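PDB 6KBY: beta-lactamase, which probably hydrolyses beta-lactams to substituted beta-amino acids as a class C enzyme of antibiotic resistance, and here holds adenosine monophosphate in a pocket. Local coordinates for residues A[14-19]-A[46-51]; A[151-156]-A[301-306]. One frame throughout, in Å; residues are numbered along the deposited sequence.

Contact 1 (A[14-19]-A[46-51])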
ATOM      1  N   LYS A  14      -4.481  15.413 -23.598  1.00 12.35           N
ATOM      2  CA  LYS A  14      -3.191  15.863 -23.097  1.00 12.11           C
ATOM      3  C   LYS A  14      -2.651  14.909 -22.043  1.00 10.46           C
ATOM      4  O   LYS A  14      -1.462  14.577 -22.051  1.00 10.85           O
ATOM      5  CB  LYS A  14      -3.315  17.283 -22.541  1.00 13.43           C
ATOM      6  CG  LYS A  14      -3.669  18.315 -23.598  1.00 14.87           C
ATOM      7  CD  LYS A  14      -3.949  19.685 -22.995  1.00 19.32           C
ATOM      8  CE  LYS A  14      -4.323  20.683 -24.087  1.00 22.03           C
ATOM      9  NZ  LYS A  14      -4.670  22.029 -23.545  1.00 26.40           N
ATOM     10  N   ILE A  15      -3.512  14.455 -21.129  1.00  9.84           N
ATOM     11  CA  ILE A  15      -3.075  13.522 -20.096  1.00  9.48           C
ATOM     12  C   ILE A  15      -2.627  12.206 -20.716  1.00  9.94           C
ATOM     13  O   ILE A  15      -1.575  11.659 -20.360  1.00  9.72           O
ATOM     14  CB  ILE A  15      -4.188  13.333 -19.045  1.00 11.29           C
ATOM     15  CG1 ILE A  15      -4.447  14.656 -18.321  1.00 11.04           C
ATOM     16  CG2 ILE A  15      -3.809  12.242 -18.062  1.00 12.59           C
ATOM     17  CD1 ILE A  15      -5.678  14.646 -17.433  1.00 13.50           C
ATOM     18  N   LYS A  16      -3.398  11.690 -21.672  1.00 10.43           N
ATOM     19  CA  LYS A  16      -3.004  10.448 -22.327  1.00 10.54           C
ATOM     20  C   LYS A  16      -1.646  10.587 -22.998  1.00 10.25           C
ATOM     21  O   LYS A  16      -0.813   9.679 -22.915  1.00 10.18           O
ATOM     22  CB  LYS A  16      -4.065  10.009 -23.338  1.00 12.23           C
ATOM     23  CG  LYS A  16      -3.722   8.696 -24.030  1.00 14.48           C
ATOM     24  CD  LYS A  16      -4.853   8.224 -24.924  1.00 17.34           C
ATOM     25  CE  LYS A  16      -4.583   6.827 -25.457  1.00 20.27           C
ATOM     26  NZ  LYS A  16      -3.384   6.785 -26.343  1.00 20.08           N
ATOM     27  N   ASP A  17      -1.399  11.721 -23.665  1.00 10.41           N
ATOM     28  CA  ASP A  17      -0.100  11.934 -24.297  1.00  9.95           C
ATOM     29  C   ASP A  17       1.015  11.926 -23.261  1.00  8.73           C
ATOM     30  O   ASP A  17       2.067  11.307 -23.466  1.00  9.75           O
ATOM     31  CB  ASP A  17      -0.090  13.262 -25.056  1.00 11.45           C
ATOM     32  CG  ASP A  17      -0.970  13.249 -26.291  1.00 16.25           C
ATOM     33  OD1 ASP A  17      -1.360  12.158 -26.757  1.00 17.50           O
ATOM     34  OD2 ASP A  17      -1.263  14.352 -26.805  1.00 19.35           O
ATOM     35  N   THR A  18       0.813  12.637 -22.154  1.00  8.72           N
ATOM     36  CA  THR A  18       1.826  12.664 -21.103  1.00  9.22           C
ATOM     37  C   THR A  18       2.111  11.265 -20.583  1.00  8.13           C
ATOM     38  O   THR A  18       3.273  10.874 -20.412  1.00  9.33           O
ATOM     39  CB  THR A  18       1.363  13.563 -19.958  1.00  9.81           C
ATOM     40  OG1 THR A  18       1.219  14.897 -20.447  1.00 10.39           O
ATOM     41  CG2 THR A  18       2.373  13.544 -18.815  1.00 11.31           C
ATOM     42  N   VAL A  19       1.057  10.499 -20.316  1.00  7.96           N
ATOM     43  CA  VAL A  19       1.231   9.165 -19.745  1.00  8.74           C
ATOM     44  C   VAL A  19       1.867   8.221 -20.762  1.00  8.16           C
ATOM     45  O   VAL A  19       2.861   7.550 -20.466  1.00  8.80           O
ATOM     46  CB  VAL A  19      -0.104   8.629 -19.193  1.00  8.94           C
ATOM     47  CG1 VAL A  19       0.068   7.215 -18.645  1.00  9.62           C
ATOM     48  CG2 VAL A  19      -0.652   9.555 -18.112  1.00  9.29           C
ATOM     49  N   TYR A  46      -9.215   8.504 -15.455  1.00  8.38           N
ATOM     50  CA  TYR A  46      -8.645   8.076 -16.721  1.00  9.36           C
ATOM     51  C   TYR A  46      -7.867   6.796 -16.481  1.00  9.21           C
ATOM     52  O   TYR A  46      -7.059   6.729 -15.549  1.00 10.63           O
ATOM     53  CB  TYR A  46      -7.703   9.155 -17.242  1.00 11.70           C
ATOM     54  CG  TYR A  46      -8.340  10.521 -17.297  1.00 10.49           C
ATOM     55  CD1 TYR A  46      -9.217  10.853 -18.318  1.00 13.97           C
ATOM     56  CD2 TYR A  46      -8.069  11.484 -16.334  1.00 12.37           C
ATOM     57  CE1 TYR A  46      -9.809  12.105 -18.380  1.00 15.07           C
ATOM     58  CE2 TYR A  46      -8.660  12.745 -16.389  1.00 13.60           C
ATOM     59  CZ  TYR A  46      -9.530  13.044 -17.419  1.00 10.86           C
ATOM     60  OH  TYR A  46     -10.129  14.282 -17.512  1.00 12.90           O
ATOM     61  N   ILE A  47      -8.116   5.781 -17.300  1.00  8.77           N
ATOM     62  CA  ILE A  47      -7.459   4.484 -17.171  1.00  9.14           C
ATOM     63  C   ILE A  47      -6.762   4.190 -18.486  1.00  7.99           C
ATOM     64  O   ILE A  47      -7.408   4.198 -19.540  1.00  9.50           O
ATOM     65  CB  ILE A  47      -8.475   3.362 -16.883  1.00 11.67           C
ATOM     66  CG1 ILE A  47      -9.444   3.738 -15.757  1.00 15.64           C
ATOM     67  CG2 ILE A  47      -7.740   2.045 -16.621  1.00 13.17           C
ATOM     68  CD1 ILE A  47      -8.849   3.696 -14.390  1.00 16.22           C
ATOM     69  N   TYR A  48      -5.467   3.896 -18.428  1.00  8.47           N
ATOM     70  CA  TYR A  48      -4.669   3.600 -19.613  1.00  8.89           C
ATOM     71  C   TYR A  48      -4.037   2.226 -19.446  1.00  7.61           C
ATOM     72  O   TYR A  48      -3.346   1.973 -18.453  1.00  8.72           O
ATOM     73  CB  TYR A  48      -3.599   4.675 -19.817  1.00 10.28           C
ATOM     74  CG  TYR A  48      -4.207   6.057 -19.919  1.00 11.24           C
ATOM     75  CD1 TYR A  48      -4.956   6.416 -21.029  1.00 14.13           C
ATOM     76  CD2 TYR A  48      -4.064   6.992 -18.900  1.00 13.57           C
ATOM     77  CE1 TYR A  48      -5.537   7.668 -21.132  1.00 15.30           C
ATOM     78  CE2 TYR A  48      -4.644   8.256 -18.998  1.00 12.00           C
ATOM     79  CZ  TYR A  48      -5.375   8.580 -20.116  1.00 12.94           C
ATOM     80  OH  TYR A  48      -5.953   9.827 -20.227  1.00 14.28           O
ATOM     81  N   ASN A  49      -4.281   1.339 -20.407  1.00  8.30           N
ATOM     82  CA  ASN A  49      -3.785  -0.028 -20.366  1.00  8.78           C
ATOM     83  C   ASN A  49      -2.762  -0.243 -21.469  1.00  7.22           C
ATOM     84  O   ASN A  49      -2.926   0.260 -22.589  1.00  9.05           O
ATOM     85  CB  ASN A  49      -4.936  -1.012 -20.530  1.00  9.30           C
ATOM     86  CG  ASN A  49      -5.957  -0.874 -19.428  1.00  9.00           C
ATOM     87  OD1 ASN A  49      -5.603  -0.703 -18.258  1.00  9.10           O
ATOM     88  ND2 ASN A  49      -7.232  -0.917 -19.792  1.00 11.38           N
ATOM     89  N   TYR A  50      -1.718  -1.005 -21.152  1.00  8.13           N
ATOM     90  CA  TYR A  50      -0.598  -1.193 -22.066  1.00  8.26           C
ATOM     91  C   TYR A  50      -0.165  -2.648 -22.057  1.00  8.17           C
ATOM     92  O   TYR A  50       0.014  -3.235 -20.988  1.00  8.44           O
ATOM     93  CB  TYR A  50       0.605  -0.359 -21.619  1.00  8.96           C
ATOM     94  CG  TYR A  50       0.333   1.120 -21.515  1.00  8.52           C
ATOM     95  CD1 TYR A  50      -0.180   1.670 -20.345  1.00  8.57           C
ATOM     96  CD2 TYR A  50       0.601   1.968 -22.581  1.00  9.62           C
ATOM     97  CE1 TYR A  50      -0.423   3.027 -20.239  1.00  8.94           C
ATOM     98  CE2 TYR A  50       0.358   3.326 -22.486  1.00 10.15           C
ATOM     99  CZ  TYR A  50      -0.162   3.847 -21.317  1.00  9.35           C
ATOM    100  OH  TYR A  50      -0.411   5.198 -21.200  1.00 11.23           O
ATOM    101  N   GLY A  51       0.049  -3.215 -23.243  1.00  8.78           N
ATOM    102  CA  GLY A  51       0.774  -4.469 -23.304  1.00  9.19           C
ATOM    103  C   GLY A  51      -0.018  -5.669 -22.815  1.00  8.98           C
ATOM    104  O   GLY A  51      -1.236  -5.763 -22.984  1.00  9.81           O
TER

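Contact 2 (A[151-156]-A[301-306]). With AMP (adenosine monophosphate), chain B.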
ATOM      1  N   GLY A 151       9.724   2.212  19.425  1.00  8.29           N
ATOM      2  CA  GLY A 151       9.439   3.624  19.319  1.00  9.00           C
ATOM      3  C   GLY A 151      10.633   4.514  19.056  1.00  8.51           C
ATOM      4  O   GLY A 151      10.450   5.728  18.931  1.00 11.11           O
ATOM      5  N   THR A 152      11.846   3.961  18.962  1.00  8.47           N
ATOM      6  CA  THR A 152      13.041   4.769  18.738  1.00  7.57           C
ATOM      7  C   THR A 152      13.529   4.736  17.299  1.00  7.87           C
ATOM      8  O   THR A 152      14.190   5.688  16.860  1.00  8.34           O
ATOM      9  CB  THR A 152      14.188   4.294  19.642  1.00  8.37           C
ATOM     10  OG1 THR A 152      14.503   2.923  19.353  1.00  8.68           O
ATOM     11  CG2 THR A 152      13.834   4.438  21.112  1.00 10.63           C
ATOM     12  N   HIS A 153      13.236   3.660  16.572  1.00  7.48           N
ATOM     13  CA  HIS A 153      13.742   3.471  15.222  1.00  7.26           C
ATOM     14  C   HIS A 153      12.632   2.961  14.322  1.00  7.15           C
ATOM     15  O   HIS A 153      11.666   2.341  14.775  1.00  8.25           O
ATOM     16  CB  HIS A 153      14.917   2.490  15.207  1.00  7.88           C
ATOM     17  CG  HIS A 153      16.140   3.023  15.878  1.00  7.91           C
ATOM     18  ND1 HIS A 153      16.286   3.058  17.250  1.00  8.55           N
ATOM     19  CD2 HIS A 153      17.257   3.587  15.364  1.00  9.59           C
ATOM     20  CE1 HIS A 153      17.454   3.605  17.549  1.00  9.97           C
ATOM     21  NE2 HIS A 153      18.064   3.925  16.423  1.00 10.41           N
ATOM     22  N   ARG A 154      12.797   3.216  13.028  1.00  7.19           N
ATOM     23  CA  ARG A 154      11.902   2.705  12.003  1.00  7.33           C
ATOM     24  C   ARG A 154      12.606   1.586  11.251  1.00  7.17           C
ATOM     25  O   ARG A 154      13.688   1.796  10.688  1.00  8.00           O
ATOM     26  CB  ARG A 154      11.505   3.816  11.038  1.00  7.70           C
ATOM     27  CG  ARG A 154      10.498   3.370   9.984  1.00  7.65           C
ATOM     28  CD  ARG A 154      10.234   4.481   8.974  1.00  7.81           C
ATOM     29  NE  ARG A 154       9.208   4.156   7.985  1.00  7.80           N
ATOM     30  CZ  ARG A 154       9.431   3.530   6.831  1.00  7.71           C
ATOM     31  NH1 ARG A 154      10.653   3.129   6.506  1.00  8.33           N
ATOM     32  NH2 ARG A 154       8.421   3.298   5.997  1.00  8.24           N
ATOM     33  N   VAL A 155      11.987   0.412  11.245  1.00  6.77           N
ATOM     34  CA  VAL A 155      12.418  -0.736  10.462  1.00  7.39           C
ATOM     35  C   VAL A 155      11.169  -1.212   9.734  1.00  6.56           C
ATOM     36  O   VAL A 155      10.262  -1.777  10.349  1.00  6.50           O
ATOM     37  CB  VAL A 155      13.007  -1.857  11.332  1.00  8.33           C
ATOM     38  CG1 VAL A 155      13.346  -3.062  10.475  1.00  9.03           C
ATOM     39  CG2 VAL A 155      14.235  -1.357  12.096  1.00  9.70           C
ATOM     40  N   TYR A 156      11.097  -0.944   8.440  1.00  6.95           N
ATOM     41  CA  TYR A 156       9.961  -1.393   7.647  1.00  6.71           C
ATOM     42  C   TYR A 156       9.801  -2.902   7.819  1.00  6.80           C
ATOM     43  O   TYR A 156      10.780  -3.651   7.726  1.00  7.15           O
ATOM     44  CB  TYR A 156      10.250  -1.028   6.191  1.00  7.37           C
ATOM     45  CG  TYR A 156       9.136  -1.285   5.222  1.00  7.32           C
ATOM     46  CD1 TYR A 156       8.077  -0.404   5.096  1.00  9.38           C
ATOM     47  CD2 TYR A 156       9.181  -2.379   4.373  1.00 12.98           C
ATOM     48  CE1 TYR A 156       7.069  -0.629   4.180  1.00  9.05           C
ATOM     49  CE2 TYR A 156       8.172  -2.613   3.456  1.00 13.94           C
ATOM     50  CZ  TYR A 156       7.114  -1.734   3.376  1.00  9.21           C
ATOM     51  OH  TYR A 156       6.102  -1.944   2.463  1.00 10.83           O
ATOM     52  N   LYS A 301      17.477   0.346   8.791  1.00  8.11           N
ATOM     53  CA  LYS A 301      16.959   0.987   9.988  1.00  7.62           C
ATOM     54  C   LYS A 301      17.252   2.482   9.941  1.00  8.76           C
ATOM     55  O   LYS A 301      18.324   2.902   9.493  1.00 11.26           O
ATOM     56  CB  LYS A 301      17.619   0.372  11.222  1.00  8.36           C
ATOM     57  CG  LYS A 301      17.111   0.961  12.529  1.00  8.41           C
ATOM     58  CD  LYS A 301      17.253  -0.008  13.695  1.00 12.05           C
ATOM     59  CE  LYS A 301      18.691  -0.341  13.992  1.00 14.47           C
ATOM     60  NZ  LYS A 301      18.777  -1.323  15.119  1.00 10.76           N
ATOM     61  N   SER A 302      16.295   3.288  10.398  1.00  8.18           N
ATOM     62  CA  SER A 302      16.489   4.721  10.547  1.00  8.84           C
ATOM     63  C   SER A 302      15.996   5.158  11.920  1.00  8.42           C
ATOM     64  O   SER A 302      15.228   4.460  12.583  1.00  9.19           O
ATOM     65  CB  SER A 302      15.738   5.505   9.464  1.00  9.55           C
ATOM     66  OG  SER A 302      14.362   5.148   9.451  1.00 11.03           O
ATOM     67  N   VAL A 303      16.449   6.334  12.350  1.00  9.29           N
ATOM     68  CA  VAL A 303      15.927   6.933  13.571  1.00  9.71           C
ATOM     69  C   VAL A 303      14.502   7.409  13.323  1.00  9.53           C
ATOM     70  O   VAL A 303      14.195   7.974  12.265  1.00 10.85           O
ATOM     71  CB  VAL A 303      16.838   8.097  13.998  1.00 10.90           C
ATOM     72  CG1 VAL A 303      16.217   8.891  15.145  1.00 13.77           C
ATOM     73  CG2 VAL A 303      18.211   7.576  14.392  1.00 14.24           C
ATOM     74  N   ALA A 304      13.616   7.189  14.294  1.00  8.21           N
ATOM     75  CA  ALA A 304      12.246   7.684  14.226  1.00  9.27           C
ATOM     76  C   ALA A 304      12.021   8.668  15.362  1.00  8.54           C
ATOM     77  O   ALA A 304      12.487   8.450  16.484  1.00 10.73           O
ATOM     78  CB  ALA A 304      11.240   6.539  14.334  1.00 10.56           C
ATOM     79  N   THR A 305      11.322   9.758  15.070  1.00  8.55           N
ATOM     80  CA  THR A 305      11.052  10.782  16.062  1.00 10.57           C
ATOM     81  C   THR A 305       9.546  10.971  16.176  1.00  8.26           C
ATOM     82  O   THR A 305       8.880  11.193  15.157  1.00  8.43           O
ATOM     83  CB  THR A 305      11.722  12.102  15.653  1.00 12.81           C
ATOM     84  OG1 THR A 305      13.142  11.904  15.584  1.00 15.47           O
ATOM     85  CG2 THR A 305      11.422  13.192  16.673  1.00 16.95           C
ATOM     86  N   PRO A 306       8.969  10.865  17.368  1.00  8.61           N
ATOM     87  CA  PRO A 306       7.509  10.963  17.485  1.00  9.27           C
ATOM     88  C   PRO A 306       6.996  12.333  17.075  1.00  8.62           C
ATOM     89  O   PRO A 306       7.679  13.350  17.214  1.00  9.46           O
ATOM     90  CB  PRO A 306       7.253  10.720  18.977  1.00 11.25           C
ATOM     91  CG  PRO A 306       8.502  10.134  19.503  1.00 11.42           C
ATOM     92  CD  PRO A 306       9.618  10.628  18.667  1.00  9.58           C
TER
HETATM   93  P   AMP B 401       6.364  -4.442  -0.100  1.00 11.05           P
HETATM   94  O1P AMP B 401       5.906  -4.639  -1.511  1.00 10.25           O
HETATM   95  O2P AMP B 401       7.336  -3.330   0.192  1.00 13.01           O
HETATM   96  O5' AMP B 401       6.910  -5.812   0.490  1.00 11.88           O
HETATM   97  C5' AMP B 401       6.166  -7.010   0.327  1.00 14.31           C
HETATM   98  C4' AMP B 401       6.824  -7.949  -0.650  1.00 14.03           C
HETATM   99  O4' AMP B 401       8.054  -8.473  -0.079  1.00 15.46           O
HETATM  100  C3' AMP B 401       6.016  -9.189  -1.005  1.00 14.95           C
HETATM  101  O3' AMP B 401       5.052  -8.953  -2.014  1.00 14.78           O
HETATM  102  C2' AMP B 401       7.088 -10.196  -1.391  1.00 16.26           C
HETATM  103  O2' AMP B 401       7.569  -9.943  -2.704  1.00 16.55           O
HETATM  104  C1' AMP B 401       8.191  -9.843  -0.395  1.00 16.13           C
HETATM  105  N9  AMP B 401       8.065 -10.615   0.855  1.00 17.82           N
HETATM  106  C8  AMP B 401       7.731 -10.111   2.064  1.00 16.63           C
HETATM  107  N7  AMP B 401       7.705 -11.086   3.011  1.00 16.41           N
HETATM  108  C5  AMP B 401       8.024 -12.243   2.397  1.00 17.37           C
HETATM  109  C6  AMP B 401       8.179 -13.654   2.812  1.00 18.77           C
HETATM  110  N6  AMP B 401       7.977 -14.027   4.097  1.00 19.70           N
HETATM  111  N1  AMP B 401       8.522 -14.557   1.861  1.00 22.17           N
HETATM  112  C2  AMP B 401       8.723 -14.196   0.578  1.00 22.85           C
HETATM  113  N3  AMP B 401       8.600 -12.929   0.133  1.00 21.90           N
HETATM  114  C4  AMP B 401       8.261 -11.928   0.980  1.00 18.45           C
HETATM  115  O   HOH W   1      11.847   8.118  19.103  1.00 18.34           O
HETATM  116  O   HOH W   2      13.288   3.261   7.857  1.00  9.84           O

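Contact 1 (A[14-19]-A[46-51])
Ile15, Lys16 and Val19 of the N-terminal helix lie against three tyrosines, Tyr46, Tyr48 and Tyr50, on strand 44-50 at one end of the antiparallel sheet, a helix-on-sheet layer of the class C beta-lactamase fold. The short axes run 10.0 Å apart at their closest and 37° from parallel. Alternate residues of the strand turn their rings to the helix, and Tyr48 is covered most by the helix segment. Its CE1 lies 3.5 Å from Lys16 CB, while across the ring CE2 is 4.2 Å from Ile15 CG2 and CD2 meets Val19 CG1, so the ring is wedged between neighbouring helix side chains. Ile15 crosses Tyr48 and Tyr46 at about a right angle; chi1 of -64° sets its CG1 beside the backbone N, and CD1 beyond it touches Tyr46 CE2 at 3.7 Å. The polar ends are taken up by the same helix: the Tyr48 hydroxyl bonds to Glu12, and Asp20 forms a salt bridge to Lys16 NZ through OD2 and a hydrogen bond to Tyr50 OH through OD1. Val19, with CG1 anti to its backbone N (chi1 178°), sets that methyl 3.3 Å from Tyr50 OH.

Contact 2 (A[151-156]-A[301-306])
His153 has CG anti to its carbonyl carbon (chi1 -68°), and Lys301 has CG anti to its backbone N (chi1 -179°); the two side chains then meet obliquely, His153 CB lying 3.7 Å from Lys301 CD. The same lysine methylene touches Val155 CG2, so its aliphatic part bridges two residues of 151-156 before NZ goes on to a salt bridge with Asp148. The imidazole is steadied by its own neighbour: ND1 donates near the ring plane to Thr152 OG1 over 2.8 Å, and that hydroxyl is hydrogen-bonded to Ala149 O. The backbones pair antiparallel. Arg154 and Ser302 form a hydrogen-bonded pair, Arg154 N to Ser302 O at 2.8 Å and Ser302 N to Arg154 O at 3.0 Å. Ala304 N adds a nearly straight bond to Thr152 O (171° at the hydrogen). A water donates to both Gly151 O and Ala304 O; a second lies at the edge of the Arg154 guanidinium, 3.0 Å from NH1, and 2.7 Å from Ser302 OG, which is also hydrogen-bonded to Ser270 OG. Arg154 also reaches Gln275 and Glu280. Just past the paired residues, Tyr156 lines the AMP pocket. Strand 153-154 is the end strand of the sheet within this chain, joined to strand 302-311, whose other neighbour is strand 266-270, and helix 158-171 begins a few residues later.

Contacts 1 and 2 sit at the two ends of one antiparallel sheet, since 44-50 and 153-154 are its outermost strands within the chain. Their centres are 38 Å apart, their nearest atoms about 23 Å, on opposite sides of the chain's centre, and they do not touch. Contact 1 is closed within the first 51 residues and lies away from the AMP pocket. Contact 2 joins parts 145 residues apart and leads into the AMP pocket: Tyr156 OH is 2.9 Å from AMP O2P, and the Arg154 side chain is about 10 Å from that of Ser71. Tyr156 is also hydrogen-bonded to Lys321, and weakly to Lys74, consistent with the active-site arrangement of serine beta-lactamases.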